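5-formyl-3-hydroxy-2-methylpyridine 4-carboxylate 5-dehydrogenase (Mesorhizobium japonicum MAFF 303099, PDB 4OM8) catalyses the NAD+-dependent oxidation of 5-formyl-3-hydroxy-2-methylpyridine-4-carboxylate, and can also reduce it with NADH, in the breakdown of vitamin B6. Local coordinates at residues Q27-D32 with T66-D71; I105-I110 with I127-R132; V134-S139 with P146-I151. All blocks are in the same frame, centred on the assembly; numbering follows the deposited sequence. Where two conformers were deposited one is given.

Interaction 1 of 3, residues Q27-D32 with T66-D71; sequences QVVAYD and TVRFTD. With NAD (nicotinamide-adenine-dinucleotide), chain C.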
# COMPACT_ATOMS: atom_id res chain seq x y z
N GLN A 27 -17.64 16.59 23.28
CA GLN A 27 -17.11 17.88 23.69
C GLN A 27 -15.60 17.78 23.78
O GLN A 27 -15.11 16.93 24.49
CB GLN A 27 -17.69 18.30 25.05
CG GLN A 27 -16.95 19.47 25.68
CD GLN A 27 -17.35 19.69 27.13
OE1 GLN A 27 -18.49 20.09 27.42
NE2 GLN A 27 -16.42 19.43 28.06
N VAL A 28 -14.89 18.65 23.06
CA VAL A 28 -13.43 18.56 23.02
C VAL A 28 -12.82 19.86 23.52
O VAL A 28 -13.16 20.94 23.03
CB VAL A 28 -12.92 18.28 21.58
CG1 VAL A 28 -11.39 18.23 21.53
CG2 VAL A 28 -13.51 16.98 21.05
N VAL A 29 -11.93 19.76 24.51
CA VAL A 29 -11.13 20.91 24.92
C VAL A 29 -9.66 20.54 24.74
O VAL A 29 -9.23 19.48 25.18
CB VAL A 29 -11.43 21.35 26.37
CG1 VAL A 29 -10.68 22.63 26.70
CG2 VAL A 29 -12.93 21.58 26.54
N ALA A 30 -8.91 21.40 24.07
CA ALA A 30 -7.54 21.05 23.72
C ALA A 30 -6.56 22.08 24.25
O ALA A 30 -6.87 23.28 24.33
CB ALA A 30 -7.39 20.92 22.21
N TYR A 31 -5.38 21.59 24.61
CA TYR A 31 -4.36 22.39 25.28
C TYR A 31 -3.01 22.17 24.64
O TYR A 31 -2.71 21.07 24.20
CB TYR A 31 -4.30 22.03 26.77
CG TYR A 31 -3.06 22.51 27.49
CD1 TYR A 31 -2.98 23.81 27.99
CD2 TYR A 31 -1.97 21.67 27.69
CE1 TYR A 31 -1.84 24.26 28.66
CE2 TYR A 31 -0.84 22.10 28.35
CZ TYR A 31 -0.77 23.39 28.82
OH TYR A 31 0.36 23.81 29.49
N ASP A 32 -2.18 23.21 24.61
CA ASP A 32 -0.79 23.06 24.21
C ASP A 32 0.03 24.02 25.05
O ASP A 32 -0.45 25.10 25.38
CB ASP A 32 -0.61 23.35 22.71
CG ASP A 32 0.72 22.83 22.16
OD1 ASP A 32 1.79 23.32 22.60
OD2 ASP A 32 0.69 21.95 21.27
N THR A 66 -18.39 20.22 20.14
CA THR A 66 -17.63 21.46 20.00
C THR A 66 -16.14 21.26 20.26
O THR A 66 -15.72 20.29 20.90
CB THR A 66 -18.12 22.54 20.96
OG1 THR A 66 -17.99 22.07 22.30
CG2 THR A 66 -19.58 22.92 20.67
N VAL A 67 -15.35 22.20 19.75
CA VAL A 67 -13.91 22.27 20.02
C VAL A 67 -13.58 23.62 20.64
O VAL A 67 -14.03 24.66 20.14
CB VAL A 67 -13.07 22.11 18.74
CG1 VAL A 67 -11.57 22.23 19.07
CG2 VAL A 67 -13.35 20.80 18.06
N ARG A 68 -12.80 23.61 21.72
CA ARG A 68 -12.26 24.82 22.32
C ARG A 68 -10.80 24.62 22.67
O ARG A 68 -10.42 23.56 23.16
CB ARG A 68 -13.05 25.20 23.59
CG ARG A 68 -12.51 26.42 24.31
CD ARG A 68 -13.46 26.88 25.41
NE ARG A 68 -13.63 25.93 26.52
CZ ARG A 68 -12.82 25.86 27.57
NH1 ARG A 68 -11.76 26.67 27.64
NH2 ARG A 68 -13.04 24.99 28.55
N PHE A 69 -9.97 25.63 22.39
CA PHE A 69 -8.56 25.63 22.77
C PHE A 69 -8.35 26.46 24.02
O PHE A 69 -8.96 27.53 24.19
CB PHE A 69 -7.68 26.18 21.64
CG PHE A 69 -7.67 25.35 20.38
CD1 PHE A 69 -8.05 24.03 20.40
CD2 PHE A 69 -7.25 25.91 19.19
CE1 PHE A 69 -8.04 23.27 19.25
CE2 PHE A 69 -7.24 25.16 18.03
CZ PHE A 69 -7.64 23.84 18.06
N THR A 70 -7.45 26.01 24.89
CA THR A 70 -7.14 26.73 26.11
C THR A 70 -5.65 26.63 26.44
O THR A 70 -4.97 25.68 26.03
CB THR A 70 -7.98 26.22 27.31
OG1 THR A 70 -7.72 27.01 28.47
CG2 THR A 70 -7.67 24.75 27.61
N ASP A 71 -5.14 27.62 27.18
CA ASP A 71 -3.74 27.62 27.62
C ASP A 71 -3.61 27.21 29.09
O ASP A 71 -2.54 27.39 29.71
CB ASP A 71 -3.10 29.00 27.38
CG ASP A 71 -3.62 30.06 28.33
OD1 ASP A 71 -4.76 29.92 28.84
OD2 ASP A 71 -2.90 31.06 28.57
PA NAD C . 4.26 17.64 16.99
O1A NAD C . 5.73 17.83 17.35
O2A NAD C . 3.73 18.14 15.66
O5B NAD C . 3.39 18.31 18.16
C5B NAD C . 3.70 18.13 19.54
C4B NAD C . 3.00 19.23 20.32
O4B NAD C . 3.09 18.96 21.72
C3B NAD C . 3.65 20.59 20.07
O3B NAD C . 2.67 21.53 19.60
C2B NAD C . 4.22 20.98 21.43
O2B NAD C . 4.21 22.39 21.70
C1B NAD C . 3.29 20.23 22.37
N9A NAD C . 3.81 19.99 23.73
C8A NAD C . 5.07 19.74 24.11
N7A NAD C . 5.14 19.55 25.45
C5A NAD C . 3.90 19.67 25.94
C6A NAD C . 3.26 19.58 27.26
N6A NAD C . 3.98 19.32 28.38
N1A NAD C . 1.92 19.78 27.33
C2A NAD C . 1.19 20.04 26.24
N3A NAD C . 1.70 20.14 25.00
C4A NAD C . 3.02 19.96 24.80
O3 NAD C . 3.93 16.08 17.23
PN NAD C . 2.86 15.19 16.43
O1N NAD C . 3.42 14.81 15.07
O2N NAD C . 1.47 15.79 16.49
O5D NAD C . 2.85 13.85 17.32
C5D NAD C . 2.38 13.85 18.67
C4D NAD C . 2.36 12.40 19.15
O4D NAD C . 1.58 11.65 18.22
C3D NAD C . 3.74 11.77 19.14
O3D NAD C . 3.75 10.77 20.18
C2D NAD C . 3.82 11.06 17.80
O2D NAD C . 4.67 9.91 17.84
C1D NAD C . 2.37 10.64 17.60
N1N NAD C . 1.96 10.48 16.20
C2N NAD C . 2.47 11.23 15.20
C3N NAD C . 2.02 11.04 13.89
C7N NAD C . 2.57 11.82 12.72
O7N NAD C . 3.04 12.94 12.86
N7N NAD C . 2.55 11.22 11.54
C4N NAD C . 1.05 10.09 13.62
C5N NAD C . 0.53 9.34 14.67
C6N NAD C . 1.00 9.57 15.96
O HOH W 1 -15.51 22.29 23.67
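Tyr-31 meets Thr-70 and Asp-71 with one side of its ring: CD1 packs against Thr-70 O, and CE1 lies 3.4 Å from Asp-71 O, which sits at the ring edge. CG stands anti to the backbone N (chi1 165°), and from there the other side of the ring reaches the cofactor, CE2 lying 3.6 Å from NAD C2A. An alanine here would probably open a gap between the adenine and the Asp-71 carbonyl, since the ring atoms that touch both would be gone. On the same face, Val-29 CG1 lies over one face of the Arg-68 guanidinium, 3.8 Å from NH2, and Asp-75 holds that group by a salt bridge. On the other face Ala-30 CB touches Phe-69 CD1, and the phenylalanine packs on helix 35-54. Behind these side chains runs a parallel ladder, with Ala-30 N giving 2.8 Å to Arg-68 O and Thr-70 N giving 2.8 Å to Ala-30 O. The ladder belongs to a beta-alpha-beta unit of the Rossmann fold; just beyond strand 27-31, Asp-32 OD1 and OD2 accept NAD O2B (2.7 Å) and O3B (2.6 Å). A carboxylate taking both ribose hydroxyls would probably repel a 2'-phosphate, consistent with the use of NAD rather than NADP.

Interaction 2 of 3, residues I105-I110 with I127-R132; sequences IGQDTI and ISYPER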
# COMPACT_ATOMS: atom_id res chain seq x y z
N ILE A 105 -7.81 14.59 37.24
CA ILE A 105 -8.83 13.79 36.58
C ILE A 105 -9.26 12.62 37.46
O ILE A 105 -8.54 12.19 38.36
CB ILE A 105 -8.33 13.24 35.22
CG1 ILE A 105 -7.14 12.30 35.43
CG2 ILE A 105 -7.94 14.39 34.28
CD1 ILE A 105 -6.58 11.76 34.11
N GLY A 106 -10.45 12.11 37.17
CA GLY A 106 -10.98 10.96 37.88
C GLY A 106 -10.14 9.71 37.68
O GLY A 106 -9.54 9.52 36.63
N GLN A 107 -10.12 8.85 38.69
CA GLN A 107 -9.35 7.61 38.59
C GLN A 107 -9.92 6.68 37.51
O GLN A 107 -9.25 5.75 37.07
CB GLN A 107 -9.30 6.91 39.94
CG GLN A 107 -10.67 6.59 40.49
CD GLN A 107 -10.62 6.28 41.97
OE1 GLN A 107 -10.55 7.19 42.80
NE2 GLN A 107 -10.63 5.00 42.31
N ASP A 108 -11.15 6.93 37.08
CA ASP A 108 -11.73 6.13 36.01
C ASP A 108 -11.70 6.84 34.65
O ASP A 108 -12.16 6.29 33.65
CB ASP A 108 -13.16 5.71 36.36
CG ASP A 108 -14.08 6.89 36.58
OD1 ASP A 108 -13.60 8.00 36.88
OD2 ASP A 108 -15.31 6.69 36.47
N THR A 109 -11.14 8.05 34.61
CA THR A 109 -10.90 8.70 33.32
C THR A 109 -9.93 7.86 32.50
O THR A 109 -8.91 7.42 33.02
CB THR A 109 -10.33 10.11 33.54
OG1 THR A 109 -11.35 10.94 34.10
CG2 THR A 109 -9.87 10.74 32.23
N ILE A 110 -10.23 7.61 31.23
CA ILE A 110 -9.27 6.90 30.39
C ILE A 110 -8.22 7.89 29.90
O ILE A 110 -8.52 9.01 29.52
CB ILE A 110 -9.97 6.18 29.22
CG1 ILE A 110 -10.86 5.07 29.79
CG2 ILE A 110 -8.95 5.60 28.24
CD1 ILE A 110 -11.72 4.38 28.78
N ILE A 127 1.49 6.68 35.61
CA ILE A 127 0.22 7.25 36.03
C ILE A 127 -0.49 6.32 37.01
O ILE A 127 -0.33 5.10 36.95
CB ILE A 127 -0.69 7.54 34.80
CG1 ILE A 127 -1.75 8.58 35.16
CG2 ILE A 127 -1.25 6.24 34.23
CD1 ILE A 127 -2.52 9.12 33.98
N SER A 128 -1.27 6.89 37.94
CA SER A 128 -2.09 6.07 38.82
C SER A 128 -3.11 5.30 38.00
O SER A 128 -3.48 5.73 36.90
CB SER A 128 -2.80 6.93 39.87
OG SER A 128 -3.89 7.65 39.32
N TYR A 129 -3.56 4.17 38.54
CA TYR A 129 -4.54 3.31 37.86
C TYR A 129 -4.15 3.08 36.40
O TYR A 129 -4.85 3.50 35.48
CB TYR A 129 -5.95 3.90 37.98
CG TYR A 129 -6.49 3.74 39.38
CD1 TYR A 129 -7.10 2.54 39.77
CD2 TYR A 129 -6.35 4.74 40.32
CE1 TYR A 129 -7.56 2.36 41.07
CE2 TYR A 129 -6.83 4.57 41.63
CZ TYR A 129 -7.43 3.38 41.98
OH TYR A 129 -7.89 3.19 43.26
N PRO A 130 -3.02 2.39 36.18
CA PRO A 130 -2.51 2.18 34.82
C PRO A 130 -3.47 1.37 33.97
O PRO A 130 -3.32 1.33 32.74
CB PRO A 130 -1.20 1.41 35.05
CG PRO A 130 -1.38 0.77 36.42
CD PRO A 130 -2.19 1.74 37.20
N GLU A 131 -4.46 0.74 34.61
CA GLU A 131 -5.42 -0.07 33.87
C GLU A 131 -6.31 0.76 32.96
O GLU A 131 -6.89 0.21 32.01
CB GLU A 131 -6.30 -0.89 34.82
CG GLU A 131 -5.52 -1.68 35.85
CD GLU A 131 -5.20 -0.86 37.08
OE1 GLU A 131 -5.62 0.32 37.15
OE2 GLU A 131 -4.56 -1.40 37.99
N ARG A 132 -6.43 2.07 33.22
CA ARG A 132 -7.24 2.94 32.36
C ARG A 132 -6.36 3.73 31.37
O ARG A 132 -6.83 4.69 30.75
CB ARG A 132 -8.11 3.91 33.19
CG ARG A 132 -7.43 4.65 34.36
CD ARG A 132 -6.37 5.69 33.93
NE ARG A 132 -5.76 6.28 35.13
CZ ARG A 132 -6.24 7.35 35.76
NH1 ARG A 132 -7.31 7.98 35.29
NH2 ARG A 132 -5.64 7.80 36.86
O HOH W 2 -6.49 10.14 38.31
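Arg-132 reaches from the 127-132 loop into the turn of 105-110, and its side chain can be followed outward atom by atom. CB lies beside Thr-109 O. CG, set between the backbone N and the carbonyl carbon (chi1 46°), touches both Thr-109 O and Gln-107 O, the latter at 3.4 Å. A bend at chi2 brings CD to 3.2 Å from Thr-109 O. NE turns back to its own loop and donates to Ser-128 O at 2.9 Å; NH2 bonds the same oxygen, so two nitrogens grip one carbonyl side-on, both approaching from the same face of its plane. NH1 faces the other way and bridges two carbonyls of the turn. The bond from Arg-132 NH1 to Thr-109 O, 2.8 Å long, lies in the guanidinium plane and meets a lone pair, with an angle of 164° at the hydrogen. The bond from NH1 to Gly-106 O, at 3.0 Å, is more bent and tilts out of that plane. NH2 also donates to a water that lies within hydrogen-bonding distance of Ile-105 O. Gln-107 O lies over one face of the guanidinium and Ile-127 CD1 over the opposite one, both toward the rim, while bonds hold the edge.

Farther out, Gln-107 and Tyr-129 lie side by side, with CB of the glutamine 3.7 Å from Tyr-129 CD2 and the amide and ring planes 28° apart. Asp-102, at the end of helix 91-102, hydrogen-bonds Ser-128 OG. Gly-106 O also accepts Thr-109 N, closing the type I beta turn from Gly-106 to Thr-109. A buried arginine that joins main-chain carbonyls of two loops thus fastens together the connections leading into the neighbouring parallel strands 110-113 and 133-137 of the Rossmann domain.

Interaction 3 of 3, residues V134-S139 with P146-I151; sequences VGMHWS and PMIEVI. With NAD (nicotinamide-adenine-dinucleotide), chain C.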
# COMPACT_ATOMS: atom_id res chain seq x y z
N VAL A 134 -4.11 3.46 27.84
CA VAL A 134 -4.17 2.65 26.63
C VAL A 134 -3.56 3.42 25.48
O VAL A 134 -3.48 4.65 25.52
CB VAL A 134 -5.65 2.28 26.32
CG1 VAL A 134 -6.47 3.53 26.00
CG2 VAL A 134 -5.77 1.25 25.21
N GLY A 135 -3.11 2.71 24.45
CA GLY A 135 -2.72 3.37 23.22
C GLY A 135 -3.92 3.60 22.32
O GLY A 135 -4.75 2.72 22.15
N MET A 136 -4.02 4.82 21.79
CA MET A 136 -5.02 5.16 20.79
C MET A 136 -4.25 5.86 19.68
O MET A 136 -4.01 7.06 19.73
CB MET A 136 -6.11 6.06 21.37
CG MET A 136 -7.25 6.37 20.42
SD MET A 136 -8.26 7.69 21.11
CE MET A 136 -9.73 7.57 20.08
N HIS A 137 -3.83 5.07 18.69
CA HIS A 137 -2.84 5.54 17.73
C HIS A 137 -3.51 5.92 16.42
O HIS A 137 -3.93 5.06 15.65
CB HIS A 137 -1.78 4.46 17.52
CG HIS A 137 -0.74 4.84 16.52
ND1 HIS A 137 -0.58 4.16 15.33
CD2 HIS A 137 0.19 5.82 16.53
CE1 HIS A 137 0.41 4.71 14.65
NE2 HIS A 137 0.90 5.71 15.36
N TRP A 138 -3.61 7.23 16.20
CA TRP A 138 -4.19 7.79 15.00
C TRP A 138 -3.15 7.83 13.89
O TRP A 138 -1.97 7.57 14.12
CB TRP A 138 -4.70 9.20 15.27
CG TRP A 138 -5.80 9.30 16.29
CD1 TRP A 138 -5.74 8.98 17.63
CD2 TRP A 138 -7.12 9.81 16.06
NE1 TRP A 138 -6.95 9.25 18.24
CE2 TRP A 138 -7.81 9.75 17.30
CE3 TRP A 138 -7.78 10.30 14.93
CZ2 TRP A 138 -9.13 10.18 17.43
CZ3 TRP A 138 -9.10 10.71 15.06
CH2 TRP A 138 -9.76 10.65 16.30
N SER A 139 -3.60 8.16 12.68
CA SER A 139 -2.69 8.31 11.54
C SER A 139 -2.83 9.70 10.92
O SER A 139 -3.89 10.32 11.01
CB SER A 139 -2.95 7.23 10.49
OG SER A 139 -2.58 5.94 10.97
N PRO A 146 -9.27 6.95 8.40
CA PRO A 146 -10.38 6.57 9.28
C PRO A 146 -10.07 5.46 10.28
O PRO A 146 -10.93 5.09 11.09
CB PRO A 146 -11.45 6.11 8.29
CG PRO A 146 -10.66 5.51 7.16
CD PRO A 146 -9.41 6.39 7.04
N MET A 147 -8.86 4.93 10.22
CA MET A 147 -8.46 3.79 11.02
C MET A 147 -7.62 4.23 12.21
O MET A 147 -6.69 5.03 12.06
CB MET A 147 -7.69 2.80 10.14
CG MET A 147 -7.25 1.50 10.82
SD MET A 147 -5.75 1.64 11.82
CE MET A 147 -4.53 2.27 10.66
N ILE A 148 -7.95 3.71 13.38
CA ILE A 148 -7.24 3.98 14.62
C ILE A 148 -6.89 2.67 15.31
O ILE A 148 -7.75 1.80 15.45
CB ILE A 148 -8.10 4.85 15.58
CG1 ILE A 148 -8.41 6.20 14.92
CG2 ILE A 148 -7.38 5.07 16.90
CD1 ILE A 148 -9.49 7.00 15.66
N GLU A 149 -5.63 2.54 15.73
CA GLU A 149 -5.20 1.37 16.49
C GLU A 149 -5.46 1.55 17.98
O GLU A 149 -5.18 2.62 18.53
CB GLU A 149 -3.71 1.10 16.28
CG GLU A 149 -3.33 0.71 14.85
CD GLU A 149 -1.84 0.55 14.71
OE1 GLU A 149 -1.12 1.55 14.86
OE2 GLU A 149 -1.40 -0.59 14.46
N VAL A 150 -5.98 0.51 18.63
CA VAL A 150 -6.21 0.52 20.07
C VAL A 150 -5.30 -0.53 20.70
O VAL A 150 -5.39 -1.71 20.34
CB VAL A 150 -7.68 0.23 20.40
CG1 VAL A 150 -7.91 0.38 21.90
CG2 VAL A 150 -8.60 1.19 19.64
N ILE A 151 -4.40 -0.11 21.58
CA ILE A 151 -3.36 -1.01 22.09
C ILE A 151 -3.26 -1.07 23.61
O ILE A 151 -2.85 -0.12 24.26
CB ILE A 151 -1.96 -0.61 21.57
CG1 ILE A 151 -2.01 -0.29 20.07
CG2 ILE A 151 -0.95 -1.72 21.87
CD1 ILE A 151 -2.00 1.21 19.74
PA NAD C . 4.26 17.64 16.99
O1A NAD C . 5.73 17.83 17.35
O2A NAD C . 3.73 18.14 15.66
O5B NAD C . 3.39 18.31 18.16
C5B NAD C . 3.70 18.13 19.54
C4B NAD C . 3.00 19.23 20.32
O4B NAD C . 3.09 18.96 21.72
C3B NAD C . 3.65 20.59 20.07
O3B NAD C . 2.67 21.53 19.60
C2B NAD C . 4.22 20.98 21.43
O2B NAD C . 4.21 22.39 21.70
C1B NAD C . 3.29 20.23 22.37
N9A NAD C . 3.81 19.99 23.73
C8A NAD C . 5.07 19.74 24.11
N7A NAD C . 5.14 19.55 25.45
C5A NAD C . 3.90 19.67 25.94
C6A NAD C . 3.26 19.58 27.26
N6A NAD C . 3.98 19.32 28.38
N1A NAD C . 1.92 19.78 27.33
C2A NAD C . 1.19 20.04 26.24
N3A NAD C . 1.70 20.14 25.00
C4A NAD C . 3.02 19.96 24.80
O3 NAD C . 3.93 16.08 17.23
PN NAD C . 2.86 15.19 16.43
O1N NAD C . 3.42 14.81 15.07
O2N NAD C . 1.47 15.79 16.49
O5D NAD C . 2.85 13.85 17.32
C5D NAD C . 2.38 13.85 18.67
C4D NAD C . 2.36 12.40 19.15
O4D NAD C . 1.58 11.65 18.22
C3D NAD C . 3.74 11.77 19.14
O3D NAD C . 3.75 10.77 20.18
C2D NAD C . 3.82 11.06 17.80
O2D NAD C . 4.67 9.91 17.84
C1D NAD C . 2.37 10.64 17.60
N1N NAD C . 1.96 10.48 16.20
C2N NAD C . 2.47 11.23 15.20
C3N NAD C . 2.02 11.04 13.89
C7N NAD C . 2.57 11.82 12.72
O7N NAD C . 3.04 12.94 12.86
N7N NAD C . 2.55 11.22 11.54
C4N NAD C . 1.05 10.09 13.62
C5N NAD C . 0.53 9.34 14.67
C6N NAD C . 1.00 9.57 15.96
O HOH W 3 -3.98 4.81 12.87
O HOH W 4 -6.46 7.90 12.07
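Strands 134-137 and 147-151 run antiparallel, their axes 170° apart, with Gly-135 facing Ile-151 and His-137 facing Glu-149 as hydrogen-bonded pairs and Met-136 facing Val-150 as a non-hydrogen-bonded one. On the face of His-137, its CG stands anti to the backbone N (chi1 179°), and imidazole and carboxylate lie alongside each other. ND1 donates to Glu-149 OE1 at 2.7 Å, nearly along the C-O axis of the acid, with the two planes turned 53° apart. The other carboxylate oxygen, OE2, accepts the amides of Val-186 and Glu-187, while His-137 NE2 bonds Ser-116 OG and lies 3.7 Å from NAD C5N. Beyond the strand pairing, Ile-148 CD1 makes a CH-pi contact over the centre of the Trp-138 six-membered ring, 3.4 Å from its centroid, and Ile-148 CG2 packs on Met-136 CG at 3.8 Å. Toward the connecting loop of the hairpin, one water lies within hydrogen-bonding distance of His-137 O, Met-147 O and Ser-139 OG, a hydroxyl also bonded to Glu-187. Bonds at both imidazole nitrogens, to Glu-149 and Ser-116, would fix the ring's rotation with NE2 close to the nicotinamide, consistent with the inferred importance of His-137 for catalysis.

In the fold
All three contacts belong to the NAD-binding domain, and interactions 1 and 3 lie in one mixed sheet, their centres about 20 Å apart. Strand 66-70 of interaction 1 is its outermost strand on one side, whereas the hairpin of interaction 3 lies past strand 110-113 toward the other. NAD spans the two: its adenosine end meets 27-32 and its nicotinamide meets 134-139, with Thr-12, Met-13, Glu-89 and Lys-94 bonding it as well. Interaction 2 stands away from the cofactor, the Ile-105 side chain about 13 Å from it, yet it touches interaction 3 where Ile-110 CG2 packs 3.9 Å from Val-134 CG1. It thus borders the start of the strand carrying His-137.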